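Local coordinates for protein CTD kinase subunit gamma (Schizosaccharomyces pombe, PDB 5CE7) that probably activates, as the gamma subunit of CTDK-I, the kinase that hyperphosphorylates the heptapeptide-repeat tail of RNA polymerase II; this piece is the subunit's noncanonical CTD-interacting domain, at residues L49-M61 and L91-N105. Numbering follows the deposited sequence.
Sequences LESGSFNTRVNIM and LVQNVAPIGAAGAAN
The carbonyl O of Asn94, in the last turn of helix 88-95, is gripped twice by Arg57: NH2 donates to it at 2.8 Å, with the donor tilted 22° from the carbonyl plane, while NE adds a weak bond. The Asn94 amide lies over one face of the guanidinium, the two planes 22° apart, with ND2 3.4 Å from Arg57 CZ. Having CG anti to the backbone N (chi1 175°) brings that amide here, and a water links its ND2 to Glu50 OE2. NH1 of Arg57 reaches back weakly to Gly52 O, in the turn between helices 38-51 and 54-73. Within the all-helical right-handed superhelix of this CTD-interacting domain, the arginine thus spans from that turn to the end of helix 88-95. A leucine at Arg57 would probably leave the Asn94 carbonyl without its side-chain donors and the amide without its flat partner. Next door, Ala101 CB sits over the centre of the Phe54 ring, a CH-pi contact 3.6 Å from the centroid, and Pro97 CG approaches CE2 obliquely. Asn105 ND2 donates a hydrogen bond to Val95 O at 2.8 Å, and its amide packs against Val58 CG2. Deeper in, selenomethionine Met61 lays CE against Val92 CG2, near Val109 of helix 100-118.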
loop_
_atom_site.group_PDB
_atom_site.type_symbol
_atom_site.label_atom_id
_atom_site.label_comp_id
_atom_site.label_asym_id
_atom_site.label_seq_id
_atom_site.Cartn_x
_atom_site.Cartn_y
_atom_site.Cartn_z
ATOM N N LEU A 49 -2.417 -2.350 -8.580
ATOM C CA LEU A 49 -3.467 -1.368 -8.243
ATOM C C LEU A 49 -4.274 -0.954 -9.468
ATOM O O LEU A 49 -5.507 -0.981 -9.458
ATOM C CB LEU A 49 -2.874 -0.106 -7.604
ATOM C CG LEU A 49 -2.513 -0.174 -6.124
ATOM C CD1 LEU A 49 -1.901 -1.494 -5.868
ATOM C CD2 LEU A 49 -1.540 0.926 -5.738
ATOM N N GLU A 50 -3.569 -0.570 -10.527
ATOM C CA GLU A 50 -4.198 -0.042 -11.741
ATOM C C GLU A 50 -5.124 -1.018 -12.437
ATOM O O GLU A 50 -6.136 -0.624 -13.010
ATOM C CB GLU A 50 -3.133 0.402 -12.745
ATOM C CG GLU A 50 -3.064 1.885 -12.938
ATOM C CD GLU A 50 -2.541 2.575 -11.714
ATOM O OE1 GLU A 50 -1.496 2.124 -11.199
ATOM O OE2 GLU A 50 -3.173 3.554 -11.261
ATOM N N SER A 51 -4.764 -2.292 -12.414
ATOM C CA SER A 51 -5.524 -3.287 -13.154
ATOM C C SER A 51 -6.391 -4.150 -12.246
ATOM O O SER A 51 -7.126 -5.012 -12.728
ATOM C CB SER A 51 -4.582 -4.157 -14.007
ATOM O OG SER A 51 -3.701 -4.915 -13.192
ATOM N N GLY A 52 -6.323 -3.901 -10.939
ATOM C CA GLY A 52 -7.035 -4.721 -9.969
ATOM C C GLY A 52 -8.469 -4.278 -9.728
ATOM O O GLY A 52 -8.817 -3.104 -9.922
ATOM N N SER A 53 -9.300 -5.231 -9.308
ATOM C CA SER A 53 -10.648 -4.957 -8.813
ATOM C C SER A 53 -10.547 -4.118 -7.551
ATOM O O SER A 53 -9.470 -3.987 -6.977
ATOM C CB SER A 53 -11.365 -6.265 -8.484
ATOM O OG SER A 53 -10.740 -6.927 -7.395
ATOM N N PHE A 54 -11.662 -3.554 -7.106
ATOM C CA PHE A 54 -11.648 -2.824 -5.842
ATOM C C PHE A 54 -11.278 -3.724 -4.663
ATOM O O PHE A 54 -10.639 -3.274 -3.722
ATOM C CB PHE A 54 -12.977 -2.083 -5.599
ATOM C CG PHE A 54 -13.128 -0.857 -6.434
ATOM C CD1 PHE A 54 -14.054 -0.814 -7.477
ATOM C CD2 PHE A 54 -12.297 0.235 -6.221
ATOM C CE1 PHE A 54 -14.173 0.316 -8.266
ATOM C CE2 PHE A 54 -12.416 1.382 -7.000
ATOM C CZ PHE A 54 -13.353 1.423 -8.022
ATOM N N ASN A 55 -11.672 -4.994 -4.709
ATOM C CA ASN A 55 -11.258 -5.909 -3.642
ATOM C C ASN A 55 -9.734 -6.075 -3.616
ATOM O O ASN A 55 -9.119 -6.018 -2.563
ATOM C CB ASN A 55 -11.952 -7.272 -3.756
ATOM C CG ASN A 55 -11.755 -8.133 -2.504
ATOM O OD1 ASN A 55 -12.323 -7.852 -1.454
ATOM N ND2 ASN A 55 -10.956 -9.185 -2.621
ATOM N N THR A 56 -9.131 -6.265 -4.787
ATOM C CA THR A 56 -7.676 -6.377 -4.909
ATOM C C THR A 56 -6.971 -5.097 -4.463
ATOM O O THR A 56 -5.935 -5.135 -3.815
ATOM C CB THR A 56 -7.288 -6.724 -6.376
ATOM O OG1 THR A 56 -7.742 -8.051 -6.681
ATOM C CG2 THR A 56 -5.773 -6.655 -6.593
ATOM N N ARG A 57 -7.545 -3.952 -4.810
ATOM C CA ARG A 57 -6.954 -2.685 -4.429
ATOM C C ARG A 57 -6.901 -2.494 -2.915
ATOM O O ARG A 57 -5.914 -2.005 -2.382
ATOM C CB ARG A 57 -7.661 -1.541 -5.157
ATOM C CG ARG A 57 -7.164 -1.449 -6.609
ATOM C CD ARG A 57 -8.270 -1.281 -7.625
ATOM N NE ARG A 57 -8.638 0.110 -7.739
ATOM C CZ ARG A 57 -8.638 0.819 -8.863
ATOM N NH1 ARG A 57 -8.300 0.273 -10.020
ATOM N NH2 ARG A 57 -8.991 2.101 -8.817
ATOM N N VAL A 58 -7.967 -2.900 -2.239
ATOM C CA VAL A 58 -8.048 -2.827 -0.789
ATOM C C VAL A 58 -7.010 -3.758 -0.161
ATOM O O VAL A 58 -6.335 -3.393 0.794
ATOM C CB VAL A 58 -9.472 -3.199 -0.284
ATOM C CG1 VAL A 58 -9.458 -3.457 1.208
ATOM C CG2 VAL A 58 -10.446 -2.088 -0.607
ATOM N N ASN A 59 -6.875 -4.962 -0.699
ATOM C CA ASN A 59 -5.887 -5.894 -0.156
ATOM C C ASN A 59 -4.458 -5.410 -0.363
ATOM O O ASN A 59 -3.594 -5.636 0.476
ATOM C CB ASN A 59 -6.109 -7.315 -0.693
ATOM C CG ASN A 59 -7.347 -7.967 -0.091
ATOM O OD1 ASN A 59 -7.758 -7.621 1.012
ATOM N ND2 ASN A 59 -7.950 -8.901 -0.820
ATOM N N ILE A 60 -4.218 -4.707 -1.466
ATOM C CA ILE A 60 -2.915 -4.084 -1.686
ATOM C C ILE A 60 -2.650 -2.943 -0.704
ATOM O O ILE A 60 -1.530 -2.757 -0.252
ATOM C CB ILE A 60 -2.744 -3.600 -3.145
ATOM C CG1 ILE A 60 -2.625 -4.816 -4.075
ATOM C CG2 ILE A 60 -1.503 -2.716 -3.254
ATOM C CD1 ILE A 60 -2.800 -4.502 -5.553
HETATM N N MSE A 61 -3.689 -2.185 -0.366
HETATM C CA MSE A 61 -3.596 -1.173 0.693
HETATM C C MSE A 61 -3.208 -1.808 2.040
HETATM O O MSE A 61 -2.362 -1.284 2.766
HETATM C CB MSE A 61 -4.935 -0.441 0.816
HETATM C CG MSE A 61 -4.960 0.828 1.716
HETATM SE SE MSE A 61 -3.760 2.247 1.034
HETATM C CE MSE A 61 -5.046 3.711 0.972
ATOM N N LEU A 91 -2.544 6.832 -3.523
ATOM C CA LEU A 91 -2.995 5.526 -3.085
ATOM C C LEU A 91 -4.460 5.606 -2.674
ATOM O O LEU A 91 -5.260 4.760 -3.061
ATOM C CB LEU A 91 -2.128 5.011 -1.936
ATOM C CG LEU A 91 -0.695 4.687 -2.396
ATOM C CD1 LEU A 91 0.293 4.521 -1.233
ATOM C CD2 LEU A 91 -0.709 3.436 -3.272
ATOM N N VAL A 92 -4.810 6.625 -1.892
ATOM C CA VAL A 92 -6.198 6.805 -1.473
ATOM C C VAL A 92 -7.136 6.996 -2.668
ATOM O O VAL A 92 -8.242 6.452 -2.707
ATOM C CB VAL A 92 -6.349 7.991 -0.474
ATOM C CG1 VAL A 92 -7.817 8.321 -0.267
ATOM C CG2 VAL A 92 -5.670 7.668 0.854
ATOM N N GLN A 93 -6.699 7.792 -3.636
ATOM C CA GLN A 93 -7.511 8.075 -4.820
ATOM C C GLN A 93 -7.815 6.799 -5.607
ATOM O O GLN A 93 -8.892 6.643 -6.180
ATOM C CB GLN A 93 -6.785 9.078 -5.723
ATOM C CG GLN A 93 -7.380 9.199 -7.118
ATOM C CD GLN A 93 -6.337 9.507 -8.181
ATOM O OE1 GLN A 93 -5.331 10.171 -7.912
ATOM N NE2 GLN A 93 -6.568 9.015 -9.396
ATOM N N ASN A 94 -6.847 5.894 -5.641
ATOM C CA ASN A 94 -6.999 4.623 -6.342
ATOM C C ASN A 94 -7.928 3.659 -5.589
ATOM O O ASN A 94 -8.813 3.050 -6.182
ATOM C CB ASN A 94 -5.627 3.976 -6.561
ATOM C CG ASN A 94 -5.732 2.590 -7.169
ATOM O OD1 ASN A 94 -5.896 1.603 -6.461
ATOM N ND2 ASN A 94 -5.663 2.519 -8.489
ATOM N N VAL A 95 -7.734 3.538 -4.279
ATOM C CA VAL A 95 -8.495 2.565 -3.489
ATOM C C VAL A 95 -9.917 3.048 -3.142
ATOM O O VAL A 95 -10.879 2.268 -3.171
ATOM C CB VAL A 95 -7.720 2.168 -2.213
ATOM C CG1 VAL A 95 -8.485 1.104 -1.396
ATOM C CG2 VAL A 95 -6.331 1.667 -2.590
ATOM N N ALA A 96 -10.036 4.340 -2.842
ATOM C CA ALA A 96 -11.303 4.953 -2.463
ATOM C C ALA A 96 -11.590 6.172 -3.331
ATOM O O ALA A 96 -11.533 7.308 -2.852
ATOM C CB ALA A 96 -11.268 5.362 -0.998
ATOM N N PRO A 97 -11.899 5.944 -4.616
ATOM C CA PRO A 97 -12.158 7.051 -5.547
ATOM C C PRO A 97 -13.525 7.705 -5.329
ATOM O O PRO A 97 -14.328 7.207 -4.537
ATOM C CB PRO A 97 -12.135 6.357 -6.914
ATOM C CG PRO A 97 -12.617 4.964 -6.612
ATOM C CD PRO A 97 -11.982 4.633 -5.285
ATOM N N ILE A 98 -13.786 8.800 -6.039
ATOM C CA ILE A 98 -15.113 9.399 -6.058
ATOM C C ILE A 98 -16.124 8.351 -6.524
ATOM O O ILE A 98 -15.794 7.469 -7.316
ATOM C CB ILE A 98 -15.163 10.632 -7.003
ATOM C CG1 ILE A 98 -16.476 11.400 -6.838
ATOM C CG2 ILE A 98 -14.998 10.211 -8.450
ATOM C CD1 ILE A 98 -16.566 12.201 -5.585
ATOM N N GLY A 99 -17.350 8.433 -6.021
ATOM C CA GLY A 99 -18.365 7.452 -6.354
ATOM C C GLY A 99 -18.584 6.456 -5.230
ATOM O O GLY A 99 -18.089 6.636 -4.125
ATOM N N ALA A 100 -19.324 5.395 -5.519
ATOM C CA ALA A 100 -19.758 4.453 -4.488
ATOM C C ALA A 100 -18.632 3.619 -3.872
ATOM O O ALA A 100 -18.741 3.191 -2.725
ATOM C CB ALA A 100 -20.870 3.540 -5.033
ATOM N N ALA A 101 -17.554 3.380 -4.617
ATOM C CA ALA A 101 -16.444 2.587 -4.063
ATOM C C ALA A 101 -15.738 3.326 -2.937
ATOM O O ALA A 101 -15.179 2.706 -2.027
ATOM C CB ALA A 101 -15.442 2.169 -5.155
ATOM N N GLY A 102 -15.776 4.652 -2.995
ATOM C CA GLY A 102 -15.217 5.478 -1.929
ATOM C C GLY A 102 -15.940 5.203 -0.620
ATOM O O GLY A 102 -15.318 5.085 0.431
ATOM N N ALA A 103 -17.260 5.069 -0.693
ATOM C CA ALA A 103 -18.057 4.739 0.486
ATOM C C ALA A 103 -17.820 3.299 0.941
ATOM O O ALA A 103 -17.657 3.034 2.135
ATOM C CB ALA A 103 -19.549 4.986 0.213
ATOM N N ALA A 104 -17.797 2.369 -0.013
ATOM C CA ALA A 104 -17.577 0.965 0.306
ATOM C C ALA A 104 -16.220 0.709 0.982
ATOM O O ALA A 104 -16.108 -0.176 1.821
ATOM C CB ALA A 104 -17.733 0.081 -0.957
ATOM N N ASN A 105 -15.200 1.479 0.617
ATOM C CA ASN A 105 -13.860 1.258 1.161
ATOM C C ASN A 105 -13.396 2.264 2.213
ATOM O O ASN A 105 -12.262 2.181 2.664
ATOM C CB ASN A 105 -12.823 1.236 0.033
ATOM C CG ASN A 105 -12.991 0.050 -0.881
ATOM O OD1 ASN A 105 -13.612 -0.952 -0.506
ATOM N ND2 ASN A 105 -12.428 0.142 -2.086
HETATM O O HOH W 1 -5.048 5.347 -9.865
#